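Local atomic coordinates of beta-N-acetylhexosaminidase (Streptomyces plicatus, PDB entry 1JAK), a protein that hydrolyses terminal N-acetylhexosamine residues from glycosides as a family 20 enzyme, with the substrate's own acetamido group probably assisting catalysis. Residues 378-383 / 388-393; 58-63 / 114-119; 304-309 / 341-346; 470-473 / 479-482. All coordinates share one frame; numbering follows the deposited sequence.

Followed from the N terminus, the four contacts come one after another, and none nests within or crosses another. Contact 2 closes first, bringing helix 55-72 and helix 116-129 together across 50 residues rich in strand, within domain 2. Contacts 3 and 1 lie in the catalytic barrel. Contact 3 closes a loop of 31 residues by joining the C-terminal ends of helices 292-307 and 326-342. Contact 1 closes a tight turn between helix 374-385 and strand 389-392. Contact 4 closes a similarly short turn between helix 465-474 and helix 482-490. Contacts 3 and 4, with centres 34 Å apart, lie on opposite sides of the chain's centre.

Contact 1. Residues 378-383 / 388-393; sequences AEVAEA and TGLILS
Ala383 and Thr388 meet where the chain turns from helix 374-385 into strand 389-392, and they illustrate how a short connection can be closed by backbone and side chain together. The carbonyl of Ala383 accepts a hydrogen bond from the amide of Thr388 (N to O 2.9 Å), fairly straight at 154° about the hydrogen. Beside this bond the methyl of Ala383 rests against the threonine side chain, its CB 3.9 Å from Thr388 CB. With chi1 at -60°, Thr388 holds OG1 on the side of its own backbone N, near the helix end, and turns CG2 the other way.

Two residues along, Leu390 points back at the helix. Its branch carbon CG lies 4.2 Å from CG1 of Val380, one turn before Ala383, while Leu390 CD1 approaches the Val380 carbonyl oxygen, also at 4.2 Å. Val364 of the preceding strand touches both Thr388 and Leu390 and extends this apolar layer. Helix 374-385 thus meets the turn at Thr388 and the strand at Leu390, within the beta-alpha-beta unit 363-366, 374-385, 389-392 that is characteristic of a TIM barrel.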
loop_
_atom_site.group_PDB
_atom_site.type_symbol
_atom_site.label_atom_id
_atom_site.label_comp_id
_atom_site.label_asym_id
_atom_site.label_seq_id
_atom_site.Cartn_x
_atom_site.Cartn_y
_atom_site.Cartn_z
ATOM N N ALA A 378 19.680 -16.730 2.909
ATOM C CA ALA A 378 19.912 -17.389 4.190
ATOM C C ALA A 378 19.952 -16.405 5.351
ATOM O O ALA A 378 19.404 -16.668 6.423
ATOM C CB ALA A 378 21.214 -18.179 4.135
ATOM N N GLU A 379 20.614 -15.274 5.144
ATOM C CA GLU A 379 20.717 -14.267 6.188
ATOM C C GLU A 379 19.331 -13.787 6.613
ATOM O O GLU A 379 19.076 -13.564 7.797
ATOM C CB GLU A 379 21.546 -13.089 5.687
ATOM C CG GLU A 379 21.948 -12.114 6.764
ATOM C CD GLU A 379 22.942 -11.096 6.253
ATOM O OE1 GLU A 379 22.547 -10.245 5.432
ATOM O OE2 GLU A 379 24.121 -11.159 6.664
ATOM N N VAL A 380 18.439 -13.632 5.643
ATOM C CA VAL A 380 17.084 -13.179 5.933
ATOM C C VAL A 380 16.271 -14.288 6.596
ATOM O O VAL A 380 15.529 -14.036 7.547
ATOM C CB VAL A 380 16.377 -12.700 4.649
ATOM C CG1 VAL A 380 14.959 -12.240 4.969
ATOM C CG2 VAL A 380 17.174 -11.554 4.028
ATOM N N ALA A 381 16.416 -15.516 6.101
ATOM C CA ALA A 381 15.697 -16.652 6.675
ATOM C C ALA A 381 16.136 -16.853 8.122
ATOM O O ALA A 381 15.334 -17.239 8.979
ATOM C CB ALA A 381 15.969 -17.921 5.864
ATOM N N GLU A 382 17.411 -16.586 8.393
ATOM C CA GLU A 382 17.945 -16.742 9.740
ATOM C C GLU A 382 17.325 -15.699 10.664
ATOM O O GLU A 382 16.990 -15.995 11.812
ATOM C CB GLU A 382 19.467 -16.600 9.735
ATOM C CG GLU A 382 20.134 -17.280 10.924
ATOM C CD GLU A 382 19.866 -18.771 10.940
ATOM O OE1 GLU A 382 20.291 -19.455 9.985
ATOM O OE2 GLU A 382 19.220 -19.260 11.894
ATOM N N ALA A 383 17.171 -14.476 10.164
ATOM C CA ALA A 383 16.566 -13.417 10.962
ATOM C C ALA A 383 15.138 -13.837 11.298
ATOM O O ALA A 383 14.661 -13.606 12.408
ATOM C CB ALA A 383 16.559 -12.099 10.186
ATOM N N THR A 388 12.501 -12.199 13.803
ATOM C CA THR A 388 12.278 -10.993 13.012
ATOM C C THR A 388 11.131 -11.237 12.039
ATOM O O THR A 388 11.105 -12.251 11.344
ATOM C CB THR A 388 13.541 -10.605 12.208
ATOM O OG1 THR A 388 14.626 -10.367 13.111
ATOM C CG2 THR A 388 13.288 -9.340 11.389
ATOM N N GLY A 389 10.175 -10.311 11.997
ATOM C CA GLY A 389 9.051 -10.464 11.092
ATOM C C GLY A 389 9.477 -10.182 9.664
ATOM O O GLY A 389 10.326 -9.326 9.429
ATOM N N LEU A 390 8.889 -10.895 8.710
ATOM C CA LEU A 390 9.233 -10.717 7.305
ATOM C C LEU A 390 8.117 -10.113 6.464
ATOM O O LEU A 390 6.983 -10.584 6.494
ATOM C CB LEU A 390 9.625 -12.060 6.690
ATOM C CG LEU A 390 11.103 -12.431 6.585
ATOM C CD1 LEU A 390 11.828 -12.158 7.884
ATOM C CD2 LEU A 390 11.201 -13.896 6.188
ATOM N N ILE A 391 8.456 -9.065 5.719
ATOM C CA ILE A 391 7.515 -8.413 4.811
ATOM C C ILE A 391 8.086 -8.744 3.437
ATOM O O ILE A 391 9.218 -8.370 3.131
ATOM C CB ILE A 391 7.512 -6.886 4.991
ATOM C CG1 ILE A 391 6.981 -6.523 6.380
ATOM C CG2 ILE A 391 6.668 -6.240 3.901
ATOM C CD1 ILE A 391 7.319 -5.107 6.805
ATOM N N LEU A 392 7.320 -9.445 2.611
ATOM C CA LEU A 392 7.817 -9.831 1.296
ATOM C C LEU A 392 7.401 -8.918 0.151
ATOM O O LEU A 392 6.215 -8.722 -0.094
ATOM C CB LEU A 392 7.380 -11.265 0.974
ATOM C CG LEU A 392 7.827 -12.342 1.970
ATOM C CD1 LEU A 392 7.321 -13.700 1.502
ATOM C CD2 LEU A 392 9.347 -12.348 2.086
ATOM N N SER A 393 8.396 -8.362 -0.541
ATOM C CA SER A 393 8.168 -7.492 -1.694
ATOM C C SER A 393 9.336 -7.684 -2.666
ATOM O O SER A 393 10.125 -6.765 -2.901
ATOM C CB SER A 393 8.071 -6.019 -1.261
ATOM O OG SER A 393 9.293 -5.548 -0.718
#

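Contact 2. Residues 58-63 / 114-119; sequences RRVGDY and RKAAGL
Val60 carries this contact, and its two methyl branches divide the opposing helix between them. CG2 reaches the first turn of helix 116-129, lying 4.1 Å from the methyl CB of Ala116 and 3.9 Å from the Ala116 carbonyl oxygen. CG1 meets the next turn, 4.0 Å from CB of Leu119. The division follows from chi1 of -178°, which sends CG1 away from the valine's own backbone N and leaves CG2 on the N side. The side chains of Val60 and Leu119 cross at about a right angle, and it is the base of the leucine, not its branched end, that receives CG1.

Ala116 is the first residue of its helix. Lys115 occupies the N-cap position, and its carbonyl oxygen accepts from Gly118 N at 2.9 Å and from Leu119 N at 3.3 Å, an i to i+3 bond beside the usual i to i+4 one. Further out, Val60 also touches Val123, one turn past Leu119. Leu119 extends onto Ile111 and Ala113 of strand 108-113 and Leu90 of strand 86-90, while Val60 reaches Leu88; the two helices therefore pack side by side against the mixed sheet of domain 2.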
loop_
_atom_site.group_PDB
_atom_site.type_symbol
_atom_site.label_atom_id
_atom_site.label_comp_id
_atom_site.label_asym_id
_atom_site.label_seq_id
_atom_site.Cartn_x
_atom_site.Cartn_y
_atom_site.Cartn_z
ATOM N N ARG A 58 -21.412 5.141 11.321
ATOM C CA ARG A 58 -21.894 6.163 10.400
ATOM C C ARG A 58 -20.798 6.579 9.431
ATOM O O ARG A 58 -21.071 6.923 8.284
ATOM C CB ARG A 58 -22.381 7.400 11.159
ATOM C CG ARG A 58 -23.726 7.237 11.852
ATOM C CD ARG A 58 -24.316 8.600 12.199
ATOM N NE ARG A 58 -25.625 8.500 12.840
ATOM C CZ ARG A 58 -25.828 7.984 14.048
ATOM N NH1 ARG A 58 -24.803 7.516 14.751
ATOM N NH2 ARG A 58 -27.051 7.938 14.558
ATOM N N ARG A 59 -19.555 6.546 9.903
ATOM C CA ARG A 59 -18.411 6.923 9.086
ATOM C C ARG A 59 -18.294 6.018 7.865
ATOM O O ARG A 59 -18.047 6.490 6.753
ATOM C CB ARG A 59 -17.136 6.836 9.924
ATOM C CG ARG A 59 -15.921 7.498 9.313
ATOM C CD ARG A 59 -15.267 8.403 10.346
ATOM N NE ARG A 59 -15.143 7.730 11.636
ATOM C CZ ARG A 59 -14.814 8.340 12.769
ATOM N NH1 ARG A 59 -14.575 9.645 12.777
ATOM N NH2 ARG A 59 -14.736 7.647 13.898
ATOM N N VAL A 60 -18.470 4.717 8.071
ATOM C CA VAL A 60 -18.380 3.773 6.965
ATOM C C VAL A 60 -19.606 3.939 6.074
ATOM O O VAL A 60 -19.527 3.796 4.853
ATOM C CB VAL A 60 -18.313 2.315 7.463
ATOM C CG1 VAL A 60 -18.160 1.369 6.276
ATOM C CG2 VAL A 60 -17.148 2.150 8.433
ATOM N N GLY A 61 -20.742 4.241 6.698
ATOM C CA GLY A 61 -21.965 4.440 5.942
ATOM C C GLY A 61 -21.833 5.638 5.019
ATOM O O GLY A 61 -22.200 5.569 3.843
ATOM N N ASP A 62 -21.305 6.741 5.544
ATOM C CA ASP A 62 -21.128 7.942 4.736
ATOM C C ASP A 62 -20.140 7.672 3.607
ATOM O O ASP A 62 -20.298 8.181 2.499
ATOM C CB ASP A 62 -20.611 9.113 5.581
ATOM C CG ASP A 62 -21.612 9.580 6.619
ATOM O OD1 ASP A 62 -22.831 9.490 6.365
ATOM O OD2 ASP A 62 -21.173 10.057 7.687
ATOM N N TYR A 63 -19.114 6.877 3.897
ATOM C CA TYR A 63 -18.109 6.535 2.896
ATOM C C TYR A 63 -18.769 5.803 1.730
ATOM O O TYR A 63 -18.509 6.097 0.560
ATOM C CB TYR A 63 -17.035 5.640 3.517
ATOM C CG TYR A 63 -16.062 5.069 2.513
ATOM C CD1 TYR A 63 -15.014 5.839 2.007
ATOM C CD2 TYR A 63 -16.194 3.755 2.058
ATOM C CE1 TYR A 63 -14.123 5.312 1.072
ATOM C CE2 TYR A 63 -15.315 3.225 1.124
ATOM C CZ TYR A 63 -14.283 4.004 0.637
ATOM O OH TYR A 63 -13.409 3.474 -0.281
ATOM N N ARG A 114 -16.941 -7.287 13.152
ATOM C CA ARG A 114 -16.687 -6.984 14.553
ATOM C C ARG A 114 -16.218 -5.541 14.688
ATOM O O ARG A 114 -16.511 -4.875 15.680
ATOM C CB ARG A 114 -15.620 -7.923 15.126
ATOM C CG ARG A 114 -15.989 -9.397 15.085
ATOM C CD ARG A 114 -14.857 -10.252 15.642
ATOM N NE ARG A 114 -14.651 -10.029 17.071
ATOM C CZ ARG A 114 -15.461 -10.485 18.022
ATOM N NH1 ARG A 114 -16.534 -11.195 17.700
ATOM N NH2 ARG A 114 -15.204 -10.226 19.298
ATOM N N LYS A 115 -15.491 -5.059 13.684
ATOM C CA LYS A 115 -14.980 -3.693 13.707
ATOM C C LYS A 115 -15.222 -2.937 12.404
ATOM O O LYS A 115 -15.514 -3.536 11.369
ATOM C CB LYS A 115 -13.483 -3.699 14.034
ATOM C CG LYS A 115 -13.173 -4.184 15.445
ATOM C CD LYS A 115 -11.750 -3.843 15.852
ATOM C CE LYS A 115 -11.498 -4.189 17.314
ATOM N NZ LYS A 115 -10.121 -3.813 17.742
ATOM N N ALA A 116 -15.101 -1.613 12.470
ATOM C CA ALA A 116 -15.315 -0.749 11.312
ATOM C C ALA A 116 -14.457 -1.141 10.115
ATOM O O ALA A 116 -14.899 -1.035 8.971
ATOM C CB ALA A 116 -15.047 0.704 11.690
ATOM N N ALA A 117 -13.231 -1.588 10.374
ATOM C CA ALA A 117 -12.340 -1.988 9.289
ATOM C C ALA A 117 -12.971 -3.130 8.506
ATOM O O ALA A 117 -12.806 -3.223 7.290
ATOM C CB ALA A 117 -10.987 -2.416 9.848
ATOM N N GLY A 118 -13.695 -3.998 9.210
ATOM C CA GLY A 118 -14.346 -5.119 8.555
ATOM C C GLY A 118 -15.477 -4.645 7.661
ATOM O O GLY A 118 -15.647 -5.134 6.540
ATOM N N LEU A 119 -16.264 -3.697 8.160
ATOM C CA LEU A 119 -17.366 -3.145 7.380
ATOM C C LEU A 119 -16.785 -2.480 6.135
ATOM O O LEU A 119 -17.322 -2.612 5.037
ATOM C CB LEU A 119 -18.131 -2.101 8.199
ATOM C CG LEU A 119 -18.860 -2.589 9.451
ATOM C CD1 LEU A 119 -19.549 -1.415 10.127
ATOM C CD2 LEU A 119 -19.876 -3.658 9.071
#

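Contact 3. Residues 304-309 / 341-346; sequences ELAALT and AKYGKT
Lys345 NZ is gripped by two backbone carbonyls, those of Thr309 and, just beyond this segment, Gly311. The bond to Thr309 is short, 2.7 Å from Lys345 NZ to Thr309 O, and the ammonium meets the oxygen almost end-on, at a C=O...N angle of 161°. A bend at chi2 (-59°), followed by an extended chain, carries the lysine to this point, with CE passing 3.9 Å from Ala306 O.

Next to the polar end the packing is apolar: the methyl of Ala306 abuts CB of Tyr343 at 3.7 Å. The tyrosine ring runs on from there, one face lying under CG of Lys342, and its hydroxyl bonds Asp299, which also receives the ammonium of Lys342 in a salt bridge.

Each helix end has its own local bonds. Thr309 OG1 folds back onto Leu305 O at 2.8 Å, while Leu308 N reaches the same oxygen from the opposite face of its plane. Gly344, at positive phi, makes the Schellman motif that ends helix 326-342 and turns Lys345 toward its partners. A positive charge held on carbonyls just past the C terminus of helix 292-307 would be expected to interact favourably with that helix end and to be stabilised in its protonated form.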
loop_
_atom_site.group_PDB
_atom_site.type_symbol
_atom_site.label_atom_id
_atom_site.label_comp_id
_atom_site.label_asym_id
_atom_site.label_seq_id
_atom_site.Cartn_x
_atom_site.Cartn_y
_atom_site.Cartn_z
ATOM N N GLU A 304 10.859 13.688 15.737
ATOM C CA GLU A 304 9.815 14.519 15.156
ATOM C C GLU A 304 8.864 13.704 14.290
ATOM O O GLU A 304 7.661 13.969 14.262
ATOM C CB GLU A 304 10.427 15.670 14.345
ATOM C CG GLU A 304 11.026 16.772 15.223
ATOM C CD GLU A 304 11.278 18.071 14.477
ATOM O OE1 GLU A 304 10.439 18.447 13.628
ATOM O OE2 GLU A 304 12.300 18.734 14.757
ATOM N N LEU A 305 9.395 12.706 13.592
ATOM C CA LEU A 305 8.555 11.871 12.740
ATOM C C LEU A 305 7.645 10.989 13.589
ATOM O O LEU A 305 6.469 10.814 13.275
ATOM C CB LEU A 305 9.418 11.000 11.823
ATOM C CG LEU A 305 8.671 10.093 10.836
ATOM C CD1 LEU A 305 7.776 10.928 9.923
ATOM C CD2 LEU A 305 9.680 9.300 10.017
ATOM N N ALA A 306 8.184 10.442 14.674
ATOM C CA ALA A 306 7.397 9.580 15.550
ATOM C C ALA A 306 6.210 10.341 16.136
ATOM O O ALA A 306 5.124 9.783 16.301
ATOM C CB ALA A 306 8.274 9.032 16.672
ATOM N N ALA A 307 6.424 11.616 16.442
ATOM C CA ALA A 307 5.378 12.456 17.016
ATOM C C ALA A 307 4.193 12.634 16.070
ATOM O O ALA A 307 3.066 12.844 16.513
ATOM C CB ALA A 307 5.953 13.819 17.388
ATOM N N LEU A 308 4.451 12.540 14.769
ATOM C CA LEU A 308 3.408 12.705 13.759
ATOM C C LEU A 308 2.844 11.366 13.299
ATOM O O LEU A 308 1.938 11.318 12.468
ATOM C CB LEU A 308 3.984 13.429 12.539
ATOM C CG LEU A 308 4.614 14.805 12.761
ATOM C CD1 LEU A 308 5.405 15.197 11.527
ATOM C CD2 LEU A 308 3.532 15.832 13.067
ATOM N N THR A 309 3.373 10.284 13.854
ATOM C CA THR A 309 2.967 8.945 13.453
ATOM C C THR A 309 2.168 8.163 14.494
ATOM O O THR A 309 2.734 7.606 15.435
ATOM C CB THR A 309 4.217 8.132 13.061
ATOM O OG1 THR A 309 4.909 8.820 12.008
ATOM C CG2 THR A 309 3.842 6.732 12.597
ATOM N N ALA A 341 12.666 2.732 19.235
ATOM C CA ALA A 341 11.981 2.269 20.439
ATOM C C ALA A 341 11.920 3.395 21.470
ATOM O O ALA A 341 10.962 3.499 22.240
ATOM C CB ALA A 341 12.708 1.061 21.026
ATOM N N LYS A 342 12.955 4.229 21.487
ATOM C CA LYS A 342 13.021 5.358 22.410
ATOM C C LYS A 342 11.791 6.243 22.226
ATOM O O LYS A 342 11.268 6.812 23.186
ATOM C CB LYS A 342 14.284 6.179 22.140
ATOM C CG LYS A 342 14.362 7.492 22.902
ATOM C CD LYS A 342 15.606 8.270 22.500
ATOM C CE LYS A 342 15.660 9.627 23.176
ATOM N NZ LYS A 342 16.874 10.388 22.761
ATOM N N TYR A 343 11.333 6.351 20.984
ATOM C CA TYR A 343 10.169 7.168 20.676
ATOM C C TYR A 343 8.889 6.352 20.527
ATOM O O TYR A 343 7.938 6.768 19.862
ATOM C CB TYR A 343 10.453 8.013 19.432
ATOM C CG TYR A 343 11.466 9.103 19.712
ATOM C CD1 TYR A 343 11.153 10.162 20.565
ATOM C CD2 TYR A 343 12.752 9.053 19.171
ATOM C CE1 TYR A 343 12.089 11.141 20.877
ATOM C CE2 TYR A 343 13.702 10.032 19.478
ATOM C CZ TYR A 343 13.362 11.071 20.332
ATOM O OH TYR A 343 14.286 12.040 20.654
ATOM N N GLY A 344 8.887 5.182 21.161
ATOM C CA GLY A 344 7.726 4.306 21.174
ATOM C C GLY A 344 7.245 3.627 19.909
ATOM O O GLY A 344 6.055 3.324 19.795
ATOM N N LYS A 345 8.141 3.361 18.965
ATOM C CA LYS A 345 7.721 2.710 17.730
ATOM C C LYS A 345 8.474 1.413 17.453
ATOM O O LYS A 345 9.492 1.116 18.084
ATOM C CB LYS A 345 7.886 3.671 16.548
ATOM C CG LYS A 345 7.097 4.970 16.694
ATOM C CD LYS A 345 5.602 4.704 16.844
ATOM C CE LYS A 345 4.841 5.998 17.115
ATOM N NZ LYS A 345 3.376 5.769 17.297
ATOM N N THR A 346 7.945 0.641 16.510
ATOM C CA THR A 346 8.537 -0.627 16.104
ATOM C C THR A 346 9.319 -0.380 14.824
ATOM O O THR A 346 8.768 0.095 13.833
ATOM C CB THR A 346 7.449 -1.682 15.837
ATOM O OG1 THR A 346 6.770 -1.980 17.064
ATOM C CG2 THR A 346 8.062 -2.960 15.265
#

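Contact 4. Residues 470-473 / 479-482; sequences AELG and THDW
Leu472 lays one methyl against the rim of the His480 imidazole. Its CD2 lies near the ring plane, 3.6 Å from His480 CD2 and 3.8 Å from His480 NE2, so the contact is at the edge and leaves the ring's flat side to another partner. The CB of Leu472 does not aim at the loop; with chi1 at -65° and CD1 taking the extended position, the other branch, CD2, is the one turned to the ring. On the facing side, chi1 of -173° carries the imidazole out anti to the histidine's own backbone N, which brings its CD2 and NE2 edge up to this methyl. Tyr424 completes the ring's surroundings twice over: its ring stacks with that of His480, and His480 NE2 donates a hydrogen bond to its carbonyl oxygen.

The second half of the contact is polar and indirect. Glu471 and Thr479 do not bond each other but share a water that donates to both, 2.9 Å to Glu471 OE2 and 2.9 Å to Thr479 OG1. The threonine hydroxyl is also bonded to the Pro476 carbonyl, which places it within the turn.

Glu471 is buried yet well supplied with partners: Arg488 and the amide of Ala30 at OE1, the hydroxyl of Tyr424 together with the water at OE2. Such a setting is consistent with a glutamate that stays ionised. With Glu471 OE2 at 6.3 Å from His480 NE2, the carboxylate is close enough that it could favour a positive charge on the imidazole.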
loop_
_atom_site.group_PDB
_atom_site.type_symbol
_atom_site.label_atom_id
_atom_site.label_comp_id
_atom_site.label_asym_id
_atom_site.label_seq_id
_atom_site.Cartn_x
_atom_site.Cartn_y
_atom_site.Cartn_z
ATOM N N ALA A 470 -2.390 -7.583 -3.540
ATOM C CA ALA A 470 -3.372 -7.471 -2.470
ATOM C C ALA A 470 -3.963 -8.854 -2.208
ATOM O O ALA A 470 -4.190 -9.235 -1.057
ATOM C CB ALA A 470 -4.475 -6.492 -2.865
ATOM N N GLU A 471 -4.210 -9.606 -3.276
ATOM C CA GLU A 471 -4.763 -10.947 -3.126
ATOM C C GLU A 471 -3.787 -11.857 -2.388
ATOM O O GLU A 471 -4.188 -12.638 -1.527
ATOM C CB GLU A 471 -5.110 -11.565 -4.484
ATOM C CG GLU A 471 -5.576 -13.019 -4.364
ATOM C CD GLU A 471 -6.577 -13.419 -5.430
ATOM O OE1 GLU A 471 -7.510 -12.630 -5.691
ATOM O OE2 GLU A 471 -6.444 -14.528 -5.994
ATOM N N LEU A 472 -2.504 -11.762 -2.721
ATOM C CA LEU A 472 -1.508 -12.591 -2.051
ATOM C C LEU A 472 -1.521 -12.305 -0.554
ATOM O O LEU A 472 -1.325 -13.204 0.262
ATOM C CB LEU A 472 -0.110 -12.323 -2.621
ATOM C CG LEU A 472 0.101 -12.722 -4.082
ATOM C CD1 LEU A 472 1.534 -12.406 -4.492
ATOM C CD2 LEU A 472 -0.179 -14.206 -4.261
ATOM N N GLY A 473 -1.776 -11.053 -0.189
ATOM C CA GLY A 473 -1.798 -10.709 1.218
ATOM C C GLY A 473 -3.089 -11.088 1.920
ATOM O O GLY A 473 -3.083 -11.413 3.105
ATOM N N THR A 479 -7.187 -20.596 -2.650
ATOM C CA THR A 479 -7.865 -19.889 -3.733
ATOM C C THR A 479 -6.903 -19.403 -4.809
ATOM O O THR A 479 -7.332 -18.927 -5.860
ATOM C CB THR A 479 -8.639 -18.660 -3.220
ATOM O OG1 THR A 479 -7.713 -17.699 -2.697
ATOM C CG2 THR A 479 -9.627 -19.062 -2.132
ATOM N N HIS A 480 -5.606 -19.527 -4.549
ATOM C CA HIS A 480 -4.594 -19.074 -5.500
ATOM C C HIS A 480 -4.505 -19.949 -6.746
ATOM O O HIS A 480 -4.267 -21.155 -6.660
ATOM C CB HIS A 480 -3.227 -19.001 -4.813
ATOM C CG HIS A 480 -2.159 -18.383 -5.661
ATOM N ND1 HIS A 480 -1.482 -19.085 -6.635
ATOM C CD2 HIS A 480 -1.678 -17.118 -5.702
ATOM C CE1 HIS A 480 -0.628 -18.277 -7.241
ATOM N NE2 HIS A 480 -0.728 -17.078 -6.695
ATOM N N ASP A 481 -4.696 -19.326 -7.905
ATOM C CA ASP A 481 -4.646 -20.020 -9.187
ATOM C C ASP A 481 -4.688 -18.995 -10.311
ATOM O O ASP A 481 -5.683 -18.293 -10.478
ATOM C CB ASP A 481 -5.835 -20.972 -9.329
ATOM C CG ASP A 481 -5.821 -21.720 -10.645
ATOM O OD1 ASP A 481 -4.873 -22.501 -10.873
ATOM O OD2 ASP A 481 -6.754 -21.524 -11.452
ATOM N N TRP A 482 -3.614 -18.918 -11.089
ATOM C CA TRP A 482 -3.539 -17.957 -12.180
ATOM C C TRP A 482 -4.646 -18.064 -13.225
ATOM O O TRP A 482 -5.257 -17.058 -13.585
ATOM C CB TRP A 482 -2.172 -18.045 -12.872
ATOM C CG TRP A 482 -2.107 -17.240 -14.129
ATOM C CD1 TRP A 482 -2.056 -17.717 -15.409
ATOM C CD2 TRP A 482 -2.158 -15.812 -14.236
ATOM N NE1 TRP A 482 -2.076 -16.678 -16.304
ATOM C CE2 TRP A 482 -2.138 -15.496 -15.613
ATOM C CE3 TRP A 482 -2.221 -14.768 -13.303
ATOM C CZ2 TRP A 482 -2.182 -14.176 -16.082
ATOM C CZ3 TRP A 482 -2.264 -13.455 -13.769
ATOM C CH2 TRP A 482 -2.245 -13.174 -15.149
HETATM O O HOH W 1 -5.457 -16.380 -4.031
#